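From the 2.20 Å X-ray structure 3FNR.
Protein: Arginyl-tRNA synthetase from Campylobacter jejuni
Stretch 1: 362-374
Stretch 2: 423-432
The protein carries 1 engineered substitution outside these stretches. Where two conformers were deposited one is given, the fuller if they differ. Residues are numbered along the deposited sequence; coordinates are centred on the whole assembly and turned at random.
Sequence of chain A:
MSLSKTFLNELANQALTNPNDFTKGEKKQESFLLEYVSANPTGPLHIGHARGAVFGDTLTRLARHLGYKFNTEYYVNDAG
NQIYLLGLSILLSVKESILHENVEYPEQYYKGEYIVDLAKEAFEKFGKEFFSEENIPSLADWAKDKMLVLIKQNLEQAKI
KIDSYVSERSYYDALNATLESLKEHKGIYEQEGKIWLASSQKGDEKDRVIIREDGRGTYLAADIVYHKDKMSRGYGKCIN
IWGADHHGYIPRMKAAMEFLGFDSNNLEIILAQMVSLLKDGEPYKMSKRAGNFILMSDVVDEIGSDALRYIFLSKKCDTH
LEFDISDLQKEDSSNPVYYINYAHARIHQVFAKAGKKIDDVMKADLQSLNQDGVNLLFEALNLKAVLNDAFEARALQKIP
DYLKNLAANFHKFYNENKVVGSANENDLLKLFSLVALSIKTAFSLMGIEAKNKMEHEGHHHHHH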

# COMPACT_ATOMS: atom_id res chain seq x y z
N MET A 362 -21.79 -24.34 -18.14
CA MET A 362 -20.73 -25.16 -17.53
C MET A 362 -20.45 -26.46 -18.29
O MET A 362 -19.30 -26.86 -18.45
CB MET A 362 -21.13 -25.49 -16.09
CG MET A 362 -20.03 -26.11 -15.25
SD MET A 362 -18.85 -24.89 -14.68
CE MET A 362 -19.70 -24.24 -13.24
N LYS A 363 -21.53 -27.09 -18.75
CA LYS A 363 -21.50 -28.36 -19.49
C LYS A 363 -20.82 -28.31 -20.86
O LYS A 363 -20.54 -29.36 -21.44
CB LYS A 363 -22.93 -28.90 -19.65
CG LYS A 363 -24.03 -27.82 -19.74
CD LYS A 363 -24.26 -27.29 -21.16
CE LYS A 363 -25.53 -27.85 -21.80
NZ LYS A 363 -25.36 -29.23 -22.35
N ALA A 364 -20.56 -27.11 -21.37
CA ALA A 364 -19.84 -26.94 -22.63
C ALA A 364 -18.39 -27.41 -22.48
O ALA A 364 -17.82 -27.31 -21.40
CB ALA A 364 -19.89 -25.51 -23.07
N ASP A 365 -17.81 -27.93 -23.56
CA ASP A 365 -16.48 -28.53 -23.48
C ASP A 365 -15.37 -27.70 -24.12
O ASP A 365 -14.19 -28.08 -24.05
CB ASP A 365 -16.49 -29.95 -24.04
CG ASP A 365 -17.03 -30.03 -25.46
OD1 ASP A 365 -16.85 -29.08 -26.25
OD2 ASP A 365 -17.62 -31.08 -25.79
N LEU A 366 -15.74 -26.59 -24.76
CA LEU A 366 -14.79 -25.62 -25.35
C LEU A 366 -14.08 -26.12 -26.62
O LEU A 366 -13.18 -25.46 -27.13
CB LEU A 366 -13.77 -25.14 -24.31
CG LEU A 366 -14.05 -23.93 -23.41
CD1 LEU A 366 -15.51 -23.58 -23.28
CD2 LEU A 366 -13.44 -24.13 -22.04
N GLN A 367 -14.51 -27.27 -27.13
CA GLN A 367 -13.85 -27.91 -28.26
C GLN A 367 -13.97 -27.10 -29.56
O GLN A 367 -13.11 -27.18 -30.43
CB GLN A 367 -14.38 -29.33 -28.45
CG GLN A 367 -13.34 -30.35 -28.90
CD GLN A 367 -12.22 -30.53 -27.89
OE1 GLN A 367 -12.45 -30.85 -26.72
NE2 GLN A 367 -10.99 -30.34 -28.34
N SER A 368 -15.03 -26.29 -29.68
CA SER A 368 -15.26 -25.51 -30.90
C SER A 368 -14.50 -24.20 -30.98
O SER A 368 -14.56 -23.51 -32.00
CB SER A 368 -16.75 -25.23 -31.07
OG SER A 368 -17.16 -24.23 -30.15
N LEU A 369 -13.80 -23.83 -29.91
CA LEU A 369 -13.01 -22.59 -29.88
C LEU A 369 -11.96 -22.53 -30.98
O LEU A 369 -11.21 -23.48 -31.19
CB LEU A 369 -12.34 -22.44 -28.51
CG LEU A 369 -12.91 -21.48 -27.46
CD1 LEU A 369 -14.41 -21.30 -27.54
CD2 LEU A 369 -12.50 -21.96 -26.07
N ASN A 370 -11.92 -21.41 -31.70
CA ASN A 370 -10.87 -21.14 -32.67
C ASN A 370 -9.57 -20.78 -31.94
O ASN A 370 -9.58 -20.63 -30.72
CB ASN A 370 -11.31 -20.06 -33.69
CG ASN A 370 -11.55 -18.69 -33.06
OD1 ASN A 370 -11.11 -18.39 -31.95
ND2 ASN A 370 -12.25 -17.84 -33.80
N GLN A 371 -8.48 -20.62 -32.68
CA GLN A 371 -7.17 -20.31 -32.10
C GLN A 371 -7.18 -19.08 -31.19
O GLN A 371 -6.56 -19.10 -30.12
CB GLN A 371 -6.13 -20.15 -33.20
CG GLN A 371 -4.69 -20.05 -32.73
CD GLN A 371 -4.22 -21.26 -31.96
OE1 GLN A 371 -4.11 -22.36 -32.51
NE2 GLN A 371 -3.95 -21.08 -30.67
N ASP A 372 -7.88 -18.03 -31.61
CA ASP A 372 -8.06 -16.81 -30.82
C ASP A 372 -8.78 -17.08 -29.50
O ASP A 372 -8.46 -16.47 -28.49
CB ASP A 372 -8.84 -15.75 -31.60
CG ASP A 372 -7.97 -14.97 -32.57
OD1 ASP A 372 -8.43 -14.73 -33.71
OD2 ASP A 372 -6.84 -14.60 -32.19
N GLY A 373 -9.75 -17.99 -29.53
CA GLY A 373 -10.48 -18.38 -28.34
C GLY A 373 -9.62 -19.20 -27.40
O GLY A 373 -9.69 -19.02 -26.18
N VAL A 374 -8.81 -20.11 -27.95
CA VAL A 374 -7.91 -20.93 -27.14
C VAL A 374 -6.82 -20.08 -26.47
O VAL A 374 -6.50 -20.29 -25.30
CB VAL A 374 -7.27 -22.09 -27.95
CG1 VAL A 374 -6.37 -22.96 -27.05
CG2 VAL A 374 -8.36 -22.98 -28.58
N ALA A 423 -24.29 -21.34 -32.81
CA ALA A 423 -24.36 -22.78 -32.48
C ALA A 423 -23.43 -23.17 -31.36
O ALA A 423 -23.58 -24.25 -30.77
CB ALA A 423 -24.07 -23.63 -33.71
N ASN A 424 -22.47 -22.30 -31.07
CA ASN A 424 -21.51 -22.54 -30.01
C ASN A 424 -21.57 -21.44 -28.95
O ASN A 424 -20.55 -21.02 -28.38
CB ASN A 424 -20.11 -22.71 -30.59
CG ASN A 424 -20.00 -23.94 -31.49
OD1 ASN A 424 -20.36 -25.05 -31.10
ND2 ASN A 424 -19.46 -23.74 -32.68
N GLU A 425 -22.79 -20.98 -28.69
CA GLU A 425 -23.07 -19.94 -27.72
C GLU A 425 -22.51 -20.30 -26.35
O GLU A 425 -21.79 -19.51 -25.74
CB GLU A 425 -24.58 -19.70 -27.64
CG GLU A 425 -25.02 -18.59 -26.71
CD GLU A 425 -26.53 -18.44 -26.64
OE1 GLU A 425 -27.10 -18.65 -25.55
OE2 GLU A 425 -27.15 -18.12 -27.68
N ASN A 426 -22.82 -21.52 -25.90
CA ASN A 426 -22.37 -22.01 -24.60
C ASN A 426 -20.86 -22.06 -24.42
O ASN A 426 -20.35 -21.71 -23.35
CB ASN A 426 -23.01 -23.36 -24.30
CG ASN A 426 -24.50 -23.26 -24.08
OD1 ASN A 426 -25.07 -22.17 -24.09
ND2 ASN A 426 -25.15 -24.40 -23.87
N ASP A 427 -20.15 -22.49 -25.47
CA ASP A 427 -18.69 -22.51 -25.51
C ASP A 427 -18.11 -21.12 -25.31
O ASP A 427 -17.20 -20.92 -24.50
CB ASP A 427 -18.19 -23.07 -26.85
CG ASP A 427 -17.95 -24.58 -26.82
OD1 ASP A 427 -18.21 -25.23 -25.78
OD2 ASP A 427 -17.49 -25.12 -27.84
N LEU A 428 -18.65 -20.17 -26.06
CA LEU A 428 -18.21 -18.77 -25.99
C LEU A 428 -18.55 -18.13 -24.65
O LEU A 428 -17.72 -17.45 -24.06
CB LEU A 428 -18.80 -17.97 -27.15
CG LEU A 428 -18.35 -18.42 -28.54
CD1 LEU A 428 -19.22 -17.78 -29.62
CD2 LEU A 428 -16.89 -18.09 -28.77
N LEU A 429 -19.77 -18.36 -24.17
CA LEU A 429 -20.17 -17.88 -22.85
C LEU A 429 -19.28 -18.44 -21.73
O LEU A 429 -18.86 -17.69 -20.86
CB LEU A 429 -21.64 -18.20 -22.57
CG LEU A 429 -22.65 -17.37 -23.37
CD1 LEU A 429 -24.07 -17.86 -23.09
CD2 LEU A 429 -22.52 -15.87 -23.09
N LYS A 430 -18.99 -19.74 -21.77
CA LYS A 430 -18.14 -20.38 -20.75
C LYS A 430 -16.74 -19.77 -20.78
O LYS A 430 -16.17 -19.47 -19.72
CB LYS A 430 -18.07 -21.89 -20.94
CG LYS A 430 -17.43 -22.63 -19.77
CD LYS A 430 -17.25 -24.12 -20.08
CE LYS A 430 -16.35 -24.80 -19.07
NZ LYS A 430 -16.35 -26.28 -19.26
N LEU A 431 -16.21 -19.58 -21.99
CA LEU A 431 -14.97 -18.86 -22.18
C LEU A 431 -15.05 -17.51 -21.48
O LEU A 431 -14.19 -17.18 -20.67
CB LEU A 431 -14.67 -18.67 -23.67
CG LEU A 431 -13.46 -17.80 -24.00
CD1 LEU A 431 -12.20 -18.38 -23.42
CD2 LEU A 431 -13.30 -17.62 -25.49
N PHE A 432 -16.11 -16.75 -21.78
CA PHE A 432 -16.29 -15.40 -21.25
C PHE A 432 -16.38 -15.41 -19.73
O PHE A 432 -15.83 -14.52 -19.08
CB PHE A 432 -17.53 -14.74 -21.85
CG PHE A 432 -17.35 -14.26 -23.28
CD1 PHE A 432 -18.25 -13.35 -23.82
CD2 PHE A 432 -16.30 -14.71 -24.08
CE1 PHE A 432 -18.12 -12.91 -25.12
CE2 PHE A 432 -16.16 -14.28 -25.39
CZ PHE A 432 -17.06 -13.38 -25.91
O HOH W 1 -17.73 -27.83 -28.52

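The contact sets an irregular loop, 362-370, against one side of the helix that begins at Glu425, and two charged residues of that helix, Asp427 and Lys430, do most of the polar work. They lie nearly one turn apart. Asp427 accepts from two backbone NH groups, a hydroxyl and a water, and Lys430 NZ donates to two loop carbonyls.

Asp427 divides its two oxygens cleanly. OD1 accepts from the backbone of Leu366, with Leu366 N to Asp427 OD1 at 3.0 Å and an N-H...O angle of 146°. Asp427 OD2 takes the next part of the loop, accepting from Ser368 N at 3.3 Å and from Ser368 OG at 2.5 Å. The latter is very short, and the hydroxyl is the donor. Ser368 thus presents backbone and side chain to the same oxygen; its chi1 is p and its CA-to-CB bond points toward the helix. Water 1 also donates to OD2, its O lying 2.8 Å from Asp427 OD2.

The same water bridges to a second acid nearby. Asp365 OD1 and Asp427 OD1 are 4.1 Å apart, an unfavourable pairing of like charges, but the water donates its other hydrogen to Asp365, with its O 2.7 Å from Asp365 OD1, and so links the two carboxylates. Asp365 OD1 is further satisfied within the loop, accepting from Gln367 N at 3.1 Å with a nearly straight angle of 164°. The backbone NH groups of Leu366, Gln367 and Ser368 therefore alternate between the acids: Asp427, Asp365, Asp427.

These NH groups lie in and around a type I turn from Leu366 to Leu369, in which Leu369 N donates to Leu366 O at 3.3 Å. Leu366 itself, just before the turn's central pair, has positive phi (72°), and its NH faces Asp427.

Lys430 reaches the loop through a fully extended side chain, all four chi angles being t. Lys430 NZ donates to Ala364 O at 2.8 Å and to Met362 O at 3.1 Å, and is also hydrogen-bonded elsewhere in the structure. The aliphatic part of the chain is used as well: Lys430 CD packs 3.7 Å from Leu366 CD1. Ala364 points its small side chain toward the helix, where Ala364 CB sits 4.0 Å from Asn426 CB and 3.2 Å from Asp427 OD1.

Beyond the polar network the packing becomes apolar. Leu369 CD1 meets Leu428 CD2 at 4.2 Å, and Leu369 CG lies 4.4 Å from Leu431 CD2. Leu431 CD1 also comes within 3.8 Å of Gly373 O, in the first turn of the helix that begins at Gln371. There the absence of a side chain matters: an ideal CB on Gly373 would fall 2.9 Å from Leu369 CG, a clash. That helix is capped by its own loop, Gly373 N donating to Asn370 OD1 at 2.8 Å.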